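Local coordinates for putative peptide ABC-transport system periplasmic peptide-binding protein (Campylobacter jejuni, PDB 4OEV) that binds nickel(II), here with oxalate as a co-ligand, as the extracytoplasmic solute-binding component of an ABC-type nickel importer, at residues D240-M245 and L478-V483; L287-A292 and Y459-L464; D391-R396 and E409-G414. One frame throughout, in Å; residues are numbered along the deposited sequence.

Contact 1 (D240-M245 and L478-V483). With NI (nickel (II) ion), chain C; OXL (oxalate ion), chain D.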
loop_
_atom_site.group_PDB
_atom_site.type_symbol
_atom_site.label_atom_id
_atom_site.label_comp_id
_atom_site.label_asym_id
_atom_site.label_seq_id
_atom_site.Cartn_x
_atom_site.Cartn_y
_atom_site.Cartn_z
ATOM N N ASP A 240 7.372 2.947 0.445
ATOM C CA ASP A 240 6.540 3.393 -0.660
ATOM C C ASP A 240 7.374 3.886 -1.847
ATOM O O ASP A 240 8.196 4.782 -1.672
ATOM C CB ASP A 240 5.634 4.517 -0.169
ATOM C CG ASP A 240 4.549 4.851 -1.157
ATOM O OD1 ASP A 240 4.337 4.080 -2.117
ATOM O OD2 ASP A 240 3.867 5.857 -0.951
ATOM N N TYR A 241 7.166 3.334 -3.039
ATOM C CA TYR A 241 7.891 3.863 -4.243
ATOM C C TYR A 241 6.938 4.412 -5.320
ATOM O O TYR A 241 5.758 4.062 -5.362
ATOM C CB TYR A 241 8.799 2.776 -4.854
ATOM C CG TYR A 241 8.020 1.570 -5.376
ATOM C CD1 TYR A 241 7.404 1.608 -6.633
ATOM C CD2 TYR A 241 7.926 0.399 -4.633
ATOM C CE1 TYR A 241 6.663 0.504 -7.105
ATOM C CE2 TYR A 241 7.208 -0.716 -5.113
ATOM C CZ TYR A 241 6.571 -0.633 -6.325
ATOM O OH TYR A 241 5.850 -1.699 -6.801
ATOM N N ARG A 242 7.450 5.296 -6.189
ATOM C CA ARG A 242 6.717 5.779 -7.346
ATOM C C ARG A 242 7.383 5.211 -8.592
ATOM O O ARG A 242 8.575 5.012 -8.598
ATOM C CB ARG A 242 6.696 7.332 -7.471
ATOM C CG ARG A 242 5.922 7.995 -6.324
ATOM C CD ARG A 242 4.427 7.863 -6.486
ATOM N NE ARG A 242 3.754 8.172 -5.238
ATOM C CZ ARG A 242 3.565 7.309 -4.247
ATOM N NH1 ARG A 242 4.004 6.052 -4.323
ATOM N NH2 ARG A 242 2.946 7.706 -3.153
ATOM N N ALA A 243 6.583 4.956 -9.613
ATOM C CA ALA A 243 7.054 4.342 -10.869
ATOM C C ALA A 243 6.122 4.697 -11.992
ATOM O O ALA A 243 4.968 5.055 -11.726
ATOM C CB ALA A 243 7.150 2.753 -10.694
ATOM N N LEU A 244 6.611 4.600 -13.253
ATOM C CA LEU A 244 5.731 4.602 -14.410
ATOM C C LEU A 244 5.262 3.163 -14.643
ATOM O O LEU A 244 6.094 2.288 -14.885
ATOM C CB LEU A 244 6.432 5.107 -15.696
ATOM C CG LEU A 244 5.492 5.187 -16.882
ATOM C CD1 LEU A 244 4.496 6.266 -16.538
ATOM C CD2 LEU A 244 6.329 5.551 -18.221
ATOM N N MET A 245 3.947 2.942 -14.582
ATOM C CA MET A 245 3.334 1.619 -14.889
ATOM C C MET A 245 3.156 1.549 -16.404
ATOM O O MET A 245 2.414 2.353 -16.935
ATOM C CB MET A 245 1.965 1.490 -14.212
ATOM C CG MET A 245 1.162 0.088 -14.319
ATOM S SD MET A 245 -0.643 0.349 -14.452
ATOM C CE MET A 245 -0.755 0.907 -16.158
ATOM N N LEU A 478 6.731 3.590 7.215
ATOM C CA LEU A 478 5.394 3.688 6.646
ATOM C C LEU A 478 5.272 2.829 5.385
ATOM O O LEU A 478 6.278 2.286 4.869
ATOM C CB LEU A 478 5.047 5.158 6.316
ATOM C CG LEU A 478 5.087 6.088 7.551
ATOM C CD1 LEU A 478 4.558 7.474 7.226
ATOM C CD2 LEU A 478 4.331 5.465 8.798
ATOM N N GLY A 479 4.033 2.689 4.914
ATOM C CA GLY A 479 3.751 1.987 3.679
ATOM C C GLY A 479 3.313 2.987 2.636
ATOM O O GLY A 479 3.482 4.209 2.782
ATOM N N HIS A 480 2.757 2.425 1.585
ATOM C CA HIS A 480 2.190 3.131 0.446
ATOM C C HIS A 480 1.164 4.182 0.919
ATOM O O HIS A 480 0.337 3.906 1.808
ATOM C CB HIS A 480 1.589 2.084 -0.477
ATOM C CG HIS A 480 0.918 2.638 -1.672
ATOM N ND1 HIS A 480 1.532 3.556 -2.510
ATOM C CD2 HIS A 480 -0.310 2.408 -2.192
ATOM C CE1 HIS A 480 0.703 3.875 -3.484
ATOM N NE2 HIS A 480 -0.417 3.189 -3.344
ATOM N N HIS A 481 1.306 5.398 0.379
ATOM C CA HIS A 481 0.579 6.617 0.764
ATOM C C HIS A 481 0.863 7.055 2.182
ATOM O O HIS A 481 0.114 7.859 2.706
ATOM C CB HIS A 481 -0.956 6.510 0.606
ATOM C CG HIS A 481 -1.423 6.287 -0.807
ATOM N ND1 HIS A 481 -1.511 7.303 -1.749
ATOM C CD2 HIS A 481 -1.871 5.164 -1.423
ATOM C CE1 HIS A 481 -1.967 6.801 -2.890
ATOM N NE2 HIS A 481 -2.203 5.506 -2.716
ATOM N N GLY A 482 1.943 6.553 2.785
ATOM C CA GLY A 482 2.284 6.890 4.145
ATOM C C GLY A 482 1.374 6.195 5.153
ATOM O O GLY A 482 1.461 6.466 6.379
ATOM N N VAL A 483 0.516 5.294 4.660
ATOM C CA VAL A 483 -0.381 4.537 5.575
ATOM C C VAL A 483 0.430 3.960 6.703
ATOM O O VAL A 483 1.547 3.424 6.514
ATOM C CB VAL A 483 -1.190 3.446 4.828
ATOM C CG1 VAL A 483 -1.822 2.435 5.772
ATOM C CG2 VAL A 483 -2.334 4.121 3.973
HETATM NI NI NI C . -2.304 3.760 -4.021
HETATM C C1 OXL D . -1.322 4.045 -6.627
HETATM C C2 OXL D . -2.057 2.715 -6.493
HETATM O O1 OXL D . -0.662 4.407 -7.690
HETATM O O2 OXL D . -2.496 2.221 -7.547
HETATM O O3 OXL D . -1.426 4.812 -5.649
HETATM O O4 OXL D . -2.356 2.204 -5.350
HETATM O O HOH W 1 -4.068 4.402 -4.623
#
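Both carboxylate oxygens of Asp-240 are held twice over, so four N-H groups close on one buried acid. OD1 takes a fairly straight bond from His-480 ND1, 2.9 Å away with 163° at the hydrogen, and a second from Arg-242 NH1. OD2 accepts from the backbone N of His-481, again 2.9 Å between the atoms, and from Arg-242 NH2 at 3.0 Å. The arginine therefore grips end-on, one terminal nitrogen to each oxygen, in a salt bridge two residues along the same segment; its chain bends at chi2 to fold back on the acid. Asp-240 CG stands anti to the backbone N (chi1 -168°), which aims the carboxylate at the 478-483 loop, with CG 3.3 Å from His-480 CA. The imidazole of His-480 is turned 81° to the carboxylate: OD1 lies close to the ring plane, while the nitrogen meets the acid from above its plane. This is the nickel site of a family 5 solute-binding protein, and Asp-240 works in its second shell. With ND1 committed to the acid, His-480 turns NE2 to the metal at 2.1 Å, and the adjacent His-481 supplies its own NE2 at 2.2 Å. Oxalate chelates through O3 and O4, a water takes another position, and His-26 completes six ligands. His-481 is fixed in the same way from its far nitrogen, since ND1 is hydrogen-bonded to Glu-12. The His-Asp bond should make the His-480 ring a somewhat richer donor to nickel, although the salt bridge to Arg-242 probably tempers the pull of the carboxylate. The positive phi of His-481 lets the loop turn so that Gly-482 N bonds back to Gly-479 O, and that of Gly-482 goes with the following turn, Val-483 N to His-480 O.

Contact 2 (L287-A292 and Y459-L464)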
loop_
_atom_site.group_PDB
_atom_site.type_symbol
_atom_site.label_atom_id
_atom_site.label_comp_id
_atom_site.label_asym_id
_atom_site.label_seq_id
_atom_site.Cartn_x
_atom_site.Cartn_y
_atom_site.Cartn_z
ATOM N N LEU A 287 11.464 -3.999 -3.745
ATOM C CA LEU A 287 11.734 -4.557 -2.424
ATOM C C LEU A 287 12.996 -4.001 -1.771
ATOM O O LEU A 287 13.655 -4.711 -1.002
ATOM C CB LEU A 287 11.824 -6.093 -2.529
ATOM C CG LEU A 287 10.534 -6.841 -2.844
ATOM C CD1 LEU A 287 10.827 -8.281 -3.142
ATOM C CD2 LEU A 287 9.561 -6.753 -1.670
ATOM N N GLU A 288 13.316 -2.722 -2.030
ATOM C CA GLU A 288 14.603 -2.134 -1.593
ATOM C C GLU A 288 14.645 -1.661 -0.127
ATOM O O GLU A 288 15.682 -1.154 0.362
ATOM C CB GLU A 288 14.967 -0.974 -2.519
ATOM C CG GLU A 288 15.216 -1.488 -3.952
ATOM C CD GLU A 288 15.844 -0.445 -4.848
ATOM O OE1 GLU A 288 15.114 0.070 -5.738
ATOM O OE2 GLU A 288 17.036 -0.144 -4.649
ATOM N N ARG A 289 13.528 -1.829 0.568
ATOM C CA ARG A 289 13.513 -1.619 2.010
ATOM C C ARG A 289 13.164 -2.918 2.739
ATOM O O ARG A 289 12.933 -2.911 3.964
ATOM C CB ARG A 289 12.521 -0.523 2.403
ATOM C CG ARG A 289 13.053 0.890 2.134
ATOM C CD ARG A 289 12.670 1.813 3.276
ATOM N NE ARG A 289 12.966 3.196 2.920
ATOM C CZ ARG A 289 14.040 3.860 3.335
ATOM N NH1 ARG A 289 14.904 3.270 4.158
ATOM N NH2 ARG A 289 14.237 5.122 2.947
ATOM N N SER A 290 13.248 -4.020 2.008
ATOM C CA SER A 290 12.976 -5.366 2.550
ATOM C C SER A 290 14.210 -6.200 2.876
ATOM O O SER A 290 15.272 -5.997 2.277
ATOM C CB SER A 290 12.154 -6.144 1.544
ATOM O OG SER A 290 11.938 -7.460 2.037
ATOM N N TRP A 291 14.071 -7.164 3.805
ATOM C CA TRP A 291 15.125 -8.147 4.021
ATOM C C TRP A 291 15.329 -8.967 2.738
ATOM O O TRP A 291 16.422 -9.514 2.488
ATOM C CB TRP A 291 14.801 -9.063 5.214
ATOM C CG TRP A 291 13.435 -9.695 5.172
ATOM C CD1 TRP A 291 12.325 -9.267 5.827
ATOM C CD2 TRP A 291 13.043 -10.879 4.446
ATOM N NE1 TRP A 291 11.268 -10.093 5.551
ATOM C CE2 TRP A 291 11.686 -11.097 4.715
ATOM C CE3 TRP A 291 13.716 -11.774 3.602
ATOM C CZ2 TRP A 291 10.984 -12.170 4.172
ATOM C CZ3 TRP A 291 13.003 -12.830 3.042
ATOM C CH2 TRP A 291 11.661 -13.013 3.331
ATOM N N ALA A 292 14.274 -9.027 1.935
ATOM C CA ALA A 292 14.257 -9.764 0.674
ATOM C C ALA A 292 15.112 -9.116 -0.429
ATOM O O ALA A 292 15.299 -9.706 -1.483
ATOM C CB ALA A 292 12.821 -9.887 0.186
ATOM N N TYR A 459 11.891 5.885 -4.090
ATOM C CA TYR A 459 11.295 5.600 -2.778
ATOM C C TYR A 459 11.127 6.920 -2.015
ATOM O O TYR A 459 11.999 7.768 -2.075
ATOM C CB TYR A 459 12.177 4.652 -1.980
ATOM C CG TYR A 459 11.994 3.191 -2.370
ATOM C CD1 TYR A 459 11.175 2.346 -1.632
ATOM C CD2 TYR A 459 12.685 2.648 -3.442
ATOM C CE1 TYR A 459 11.024 0.986 -1.969
ATOM C CE2 TYR A 459 12.528 1.294 -3.806
ATOM C CZ TYR A 459 11.713 0.472 -3.064
ATOM O OH TYR A 459 11.564 -0.856 -3.420
ATOM N N LEU A 460 9.981 7.101 -1.359
ATOM C CA LEU A 460 9.643 8.366 -0.711
ATOM C C LEU A 460 9.805 8.384 0.816
ATOM O O LEU A 460 9.528 7.376 1.504
ATOM C CB LEU A 460 8.199 8.720 -1.040
ATOM C CG LEU A 460 7.792 8.686 -2.482
ATOM C CD1 LEU A 460 6.324 9.056 -2.539
ATOM C CD2 LEU A 460 8.652 9.721 -3.298
ATOM N N ASP A 461 10.273 9.514 1.346
ATOM C CA ASP A 461 10.035 9.815 2.752
ATOM C C ASP A 461 8.730 10.574 2.829
ATOM O O ASP A 461 8.285 11.180 1.851
ATOM C CB ASP A 461 11.130 10.659 3.384
ATOM C CG ASP A 461 12.330 9.871 3.745
ATOM O OD1 ASP A 461 12.305 8.651 3.523
ATOM O OD2 ASP A 461 13.286 10.468 4.285
ATOM N N PHE A 462 8.131 10.578 4.009
ATOM C CA PHE A 462 6.903 11.326 4.186
ATOM C C PHE A 462 7.119 12.380 5.236
ATOM O O PHE A 462 7.894 12.189 6.172
ATOM C CB PHE A 462 5.735 10.400 4.559
ATOM C CG PHE A 462 5.166 9.680 3.374
ATOM C CD1 PHE A 462 4.197 10.288 2.593
ATOM C CD2 PHE A 462 5.606 8.418 3.040
ATOM C CE1 PHE A 462 3.679 9.667 1.452
ATOM C CE2 PHE A 462 5.088 7.773 1.887
ATOM C CZ PHE A 462 4.126 8.390 1.114
ATOM N N ALA A 463 6.426 13.498 5.062
ATOM C CA ALA A 463 6.486 14.569 6.035
ATOM C C ALA A 463 5.155 14.646 6.769
ATOM O O ALA A 463 4.142 15.050 6.191
ATOM C CB ALA A 463 6.833 15.937 5.335
ATOM N N LEU A 464 5.155 14.231 8.038
ATOM C CA LEU A 464 3.980 14.406 8.874
ATOM C C LEU A 464 3.993 15.794 9.465
ATOM O O LEU A 464 4.837 16.128 10.322
ATOM C CB LEU A 464 3.912 13.339 9.993
ATOM C CG LEU A 464 2.792 13.530 11.025
ATOM C CD1 LEU A 464 1.433 13.768 10.376
ATOM C CD2 LEU A 464 2.752 12.287 11.953
HETATM O O HOH W 2 11.703 6.352 2.641
#
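A type I beta turn, Leu-287 to Ser-290, packs against strand 454-467 of the antiparallel sheet, and one tyrosine does most of the joining. Tyr-459 reaches out of the strand to bring its hydroxyl to the start of the turn, where Glu-288 N donates to OH over 2.9 Å along an almost straight line (172°). The same oxygen is also hydrogen-bonded to His-285 O, just ahead of the turn, so the ring is fixed at its tip. Glu-288 crosses the ring obliquely: its CB comes to 3.6 Å from Tyr-459 CE2, and the extended chain brings OE1 to 3.5 Å from that carbon, at the ring edge, with the carboxylate perpendicular to the ring. OE1 itself is claimed by the backbone N of Asn-284 and of His-285, and Phe-281 lies nearly parallel to Tyr-459. Toward Arg-289 the fit loosens. Its CG only grazes the ring, and the guanidinium stops short of a salt bridge with Asp-461, whose OD1 is 4.1 Å from NH2 and well out of the guanidinium plane. Asp-461 OD2 pairs instead with Lys-237 and Arg-235. A water fills in between the two segments, accepting from Arg-289 NH2 at 2.8 Å and lying 2.7 Å from Leu-460 O and 2.5 Å from Asp-461 OD1.

Contact 3 (D391-R396 and E409-G414)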
loop_
_atom_site.group_PDB
_atom_site.type_symbol
_atom_site.label_atom_id
_atom_site.label_comp_id
_atom_site.label_asym_id
_atom_site.label_seq_id
_atom_site.Cartn_x
_atom_site.Cartn_y
_atom_site.Cartn_z
ATOM N N ASP A 391 5.833 -10.431 0.435
ATOM C CA ASP A 391 4.734 -10.959 -0.367
ATOM C C ASP A 391 3.635 -9.940 -0.603
ATOM O O ASP A 391 3.012 -9.946 -1.666
ATOM C CB ASP A 391 4.125 -12.214 0.337
ATOM C CG ASP A 391 3.013 -12.914 -0.513
ATOM O OD1 ASP A 391 3.269 -13.283 -1.677
ATOM O OD2 ASP A 391 1.881 -13.102 -0.013
ATOM N N PHE A 392 3.374 -9.058 0.381
ATOM C CA PHE A 392 2.085 -8.315 0.374
ATOM C C PHE A 392 1.879 -7.293 -0.761
ATOM O O PHE A 392 0.740 -7.134 -1.294
ATOM C CB PHE A 392 1.906 -7.614 1.735
ATOM C CG PHE A 392 1.620 -8.566 2.856
ATOM C CD1 PHE A 392 1.089 -9.800 2.596
ATOM C CD2 PHE A 392 1.962 -8.244 4.171
ATOM C CE1 PHE A 392 0.837 -10.722 3.653
ATOM C CE2 PHE A 392 1.716 -9.151 5.210
ATOM C CZ PHE A 392 1.157 -10.391 4.945
ATOM N N HIS A 393 2.923 -6.569 -1.159
ATOM C CA HIS A 393 2.699 -5.733 -2.347
ATOM C C HIS A 393 3.457 -6.300 -3.558
ATOM O O HIS A 393 3.824 -5.592 -4.478
ATOM C CB HIS A 393 3.080 -4.271 -2.067
ATOM C CG HIS A 393 2.072 -3.567 -1.208
ATOM N ND1 HIS A 393 1.830 -2.212 -1.281
ATOM C CD2 HIS A 393 1.193 -4.056 -0.295
ATOM C CE1 HIS A 393 0.891 -1.886 -0.408
ATOM N NE2 HIS A 393 0.460 -2.992 0.179
ATOM N N THR A 394 3.665 -7.604 -3.596
ATOM C CA THR A 394 4.255 -8.112 -4.817
ATOM C C THR A 394 3.348 -9.098 -5.465
ATOM O O THR A 394 3.163 -9.040 -6.695
ATOM C CB THR A 394 5.678 -8.776 -4.621
ATOM O OG1 THR A 394 5.591 -9.809 -3.642
ATOM C CG2 THR A 394 6.747 -7.768 -4.191
ATOM N N PHE A 395 2.736 -10.000 -4.679
ATOM C CA PHE A 395 1.889 -10.987 -5.309
ATOM C C PHE A 395 0.666 -10.365 -6.048
ATOM O O PHE A 395 0.434 -10.636 -7.265
ATOM C CB PHE A 395 1.423 -12.037 -4.283
ATOM C CG PHE A 395 0.843 -13.307 -4.921
ATOM C CD1 PHE A 395 1.682 -14.323 -5.319
ATOM C CD2 PHE A 395 -0.537 -13.440 -5.141
ATOM C CE1 PHE A 395 1.148 -15.525 -5.911
ATOM C CE2 PHE A 395 -1.084 -14.612 -5.755
ATOM C CZ PHE A 395 -0.238 -15.641 -6.138
ATOM N N ARG A 396 -0.092 -9.506 -5.389
ATOM C CA ARG A 396 -1.283 -8.956 -6.071
ATOM C C ARG A 396 -0.873 -7.975 -7.171
ATOM O O ARG A 396 -1.728 -7.591 -7.987
ATOM C CB ARG A 396 -2.206 -8.206 -5.096
ATOM C CG ARG A 396 -3.039 -9.200 -4.246
ATOM C CD ARG A 396 -3.703 -8.517 -3.035
ATOM N NE ARG A 396 -2.695 -8.251 -2.009
ATOM C CZ ARG A 396 -2.962 -7.757 -0.792
ATOM N NH1 ARG A 396 -1.974 -7.586 0.070
ATOM N NH2 ARG A 396 -4.199 -7.449 -0.434
ATOM N N GLU A 409 -10.060 -8.465 -7.701
ATOM C CA GLU A 409 -9.272 -8.064 -6.542
ATOM C C GLU A 409 -7.779 -8.149 -6.826
ATOM O O GLU A 409 -6.950 -8.128 -5.909
ATOM C CB GLU A 409 -9.693 -8.924 -5.306
ATOM C CG GLU A 409 -11.092 -8.579 -4.825
ATOM C CD GLU A 409 -12.227 -9.280 -5.603
ATOM O OE1 GLU A 409 -12.212 -10.532 -5.723
ATOM O OE2 GLU A 409 -13.163 -8.588 -6.061
ATOM N N GLY A 410 -7.387 -8.166 -8.114
ATOM C CA GLY A 410 -5.961 -8.174 -8.401
ATOM C C GLY A 410 -5.481 -6.710 -8.518
ATOM O O GLY A 410 -6.276 -5.803 -8.764
ATOM N N TRP A 411 -4.198 -6.481 -8.283
ATOM C CA TRP A 411 -3.644 -5.131 -8.325
ATOM C C TRP A 411 -2.682 -4.970 -9.514
ATOM O O TRP A 411 -1.986 -3.962 -9.630
ATOM C CB TRP A 411 -2.891 -4.816 -7.040
ATOM C CG TRP A 411 -3.719 -4.730 -5.809
ATOM C CD1 TRP A 411 -5.082 -4.758 -5.708
ATOM C CD2 TRP A 411 -3.209 -4.588 -4.487
ATOM N NE1 TRP A 411 -5.454 -4.689 -4.361
ATOM C CE2 TRP A 411 -4.312 -4.579 -3.605
ATOM C CE3 TRP A 411 -1.913 -4.507 -3.955
ATOM C CZ2 TRP A 411 -4.155 -4.459 -2.212
ATOM C CZ3 TRP A 411 -1.766 -4.396 -2.565
ATOM C CH2 TRP A 411 -2.874 -4.369 -1.729
ATOM N N ASN A 412 -2.670 -5.971 -10.388
ATOM C CA ASN A 412 -1.799 -5.972 -11.542
ATOM C C ASN A 412 -2.458 -5.164 -12.662
ATOM O O ASN A 412 -3.011 -5.726 -13.608
ATOM C CB ASN A 412 -1.524 -7.438 -11.958
ATOM C CG ASN A 412 -0.513 -7.574 -13.074
ATOM O OD1 ASN A 412 -0.196 -6.594 -13.807
ATOM N ND2 ASN A 412 -0.057 -8.802 -13.288
ATOM N N PHE A 413 -2.384 -3.840 -12.565
ATOM C CA PHE A 413 -3.152 -2.993 -13.397
ATOM C C PHE A 413 -2.592 -2.821 -14.818
ATOM O O PHE A 413 -3.349 -2.379 -15.686
ATOM C CB PHE A 413 -3.324 -1.616 -12.738
ATOM C CG PHE A 413 -4.126 -1.657 -11.425
ATOM C CD1 PHE A 413 -5.018 -2.668 -11.193
ATOM C CD2 PHE A 413 -4.055 -0.626 -10.517
ATOM C CE1 PHE A 413 -5.770 -2.709 -9.988
ATOM C CE2 PHE A 413 -4.825 -0.664 -9.338
ATOM C CZ PHE A 413 -5.662 -1.686 -9.093
ATOM N N GLY A 414 -1.301 -3.142 -15.009
ATOM C CA GLY A 414 -0.639 -3.057 -16.310
ATOM C C GLY A 414 -0.769 -4.331 -17.119
ATOM O O GLY A 414 -0.338 -4.373 -18.272
#
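The short helix 395-398 and the loop running on toward helix 419-429 close on each other here, on the flank of the metal pocket, with the side chain of Trp-411 about 7 Å from the bound oxalate. Arg-396 and Trp-411 run side by side in the same direction, and the arginine lies along one face of the indole. CB and CD cover the ring first, CD sitting over the six-membered ring as a CH-pi contact. A bend at chi3 (-75°) then lays the guanidinium nearly flat, its plane 19° from the indole and CZ 4.0 Å from the six-membered ring centroid, an off-centre cation-pi stack. Two carbonyls hold it level: NH1 donates to Phe-392 O at 3.1 Å, and NH2 to Ser-99 O. His-393 meets the same indole in a T-shaped pair, the CZ3 corner of Trp-411 pointing at the imidazole face with the planes at 87°; the histidine ring is held at NE2 by Asp-25 and at ND1 by the backbone N of Gly-385. Behind the stack the backbones are tied as well, Trp-411 N donating to Arg-396 O over 2.7 Å from above the carbonyl plane.

All three contacts are largely buried and crowd near the middle of the chain, but each is held differently. Contacts 1 and 2 share the antiparallel sheet: strands 241-246 and 454-467 are neighbours, Asp-240 O probably accepts from Leu-460 N, and Phe-462 CZ packs on the Asp-240 carboxylate. Contact 1 is charged and metal-directed. Contact 2, away from the nickel, relies on a single direct bond and a water, with partly exposed residues on its turn. Contact 3 is mainly aromatic and cation-pi packing between loops and a short helix; it meets contact 1 where Met-245 SD touches Phe-413 and Gly-414, and contact 2 where Leu-287 meets Thr-394.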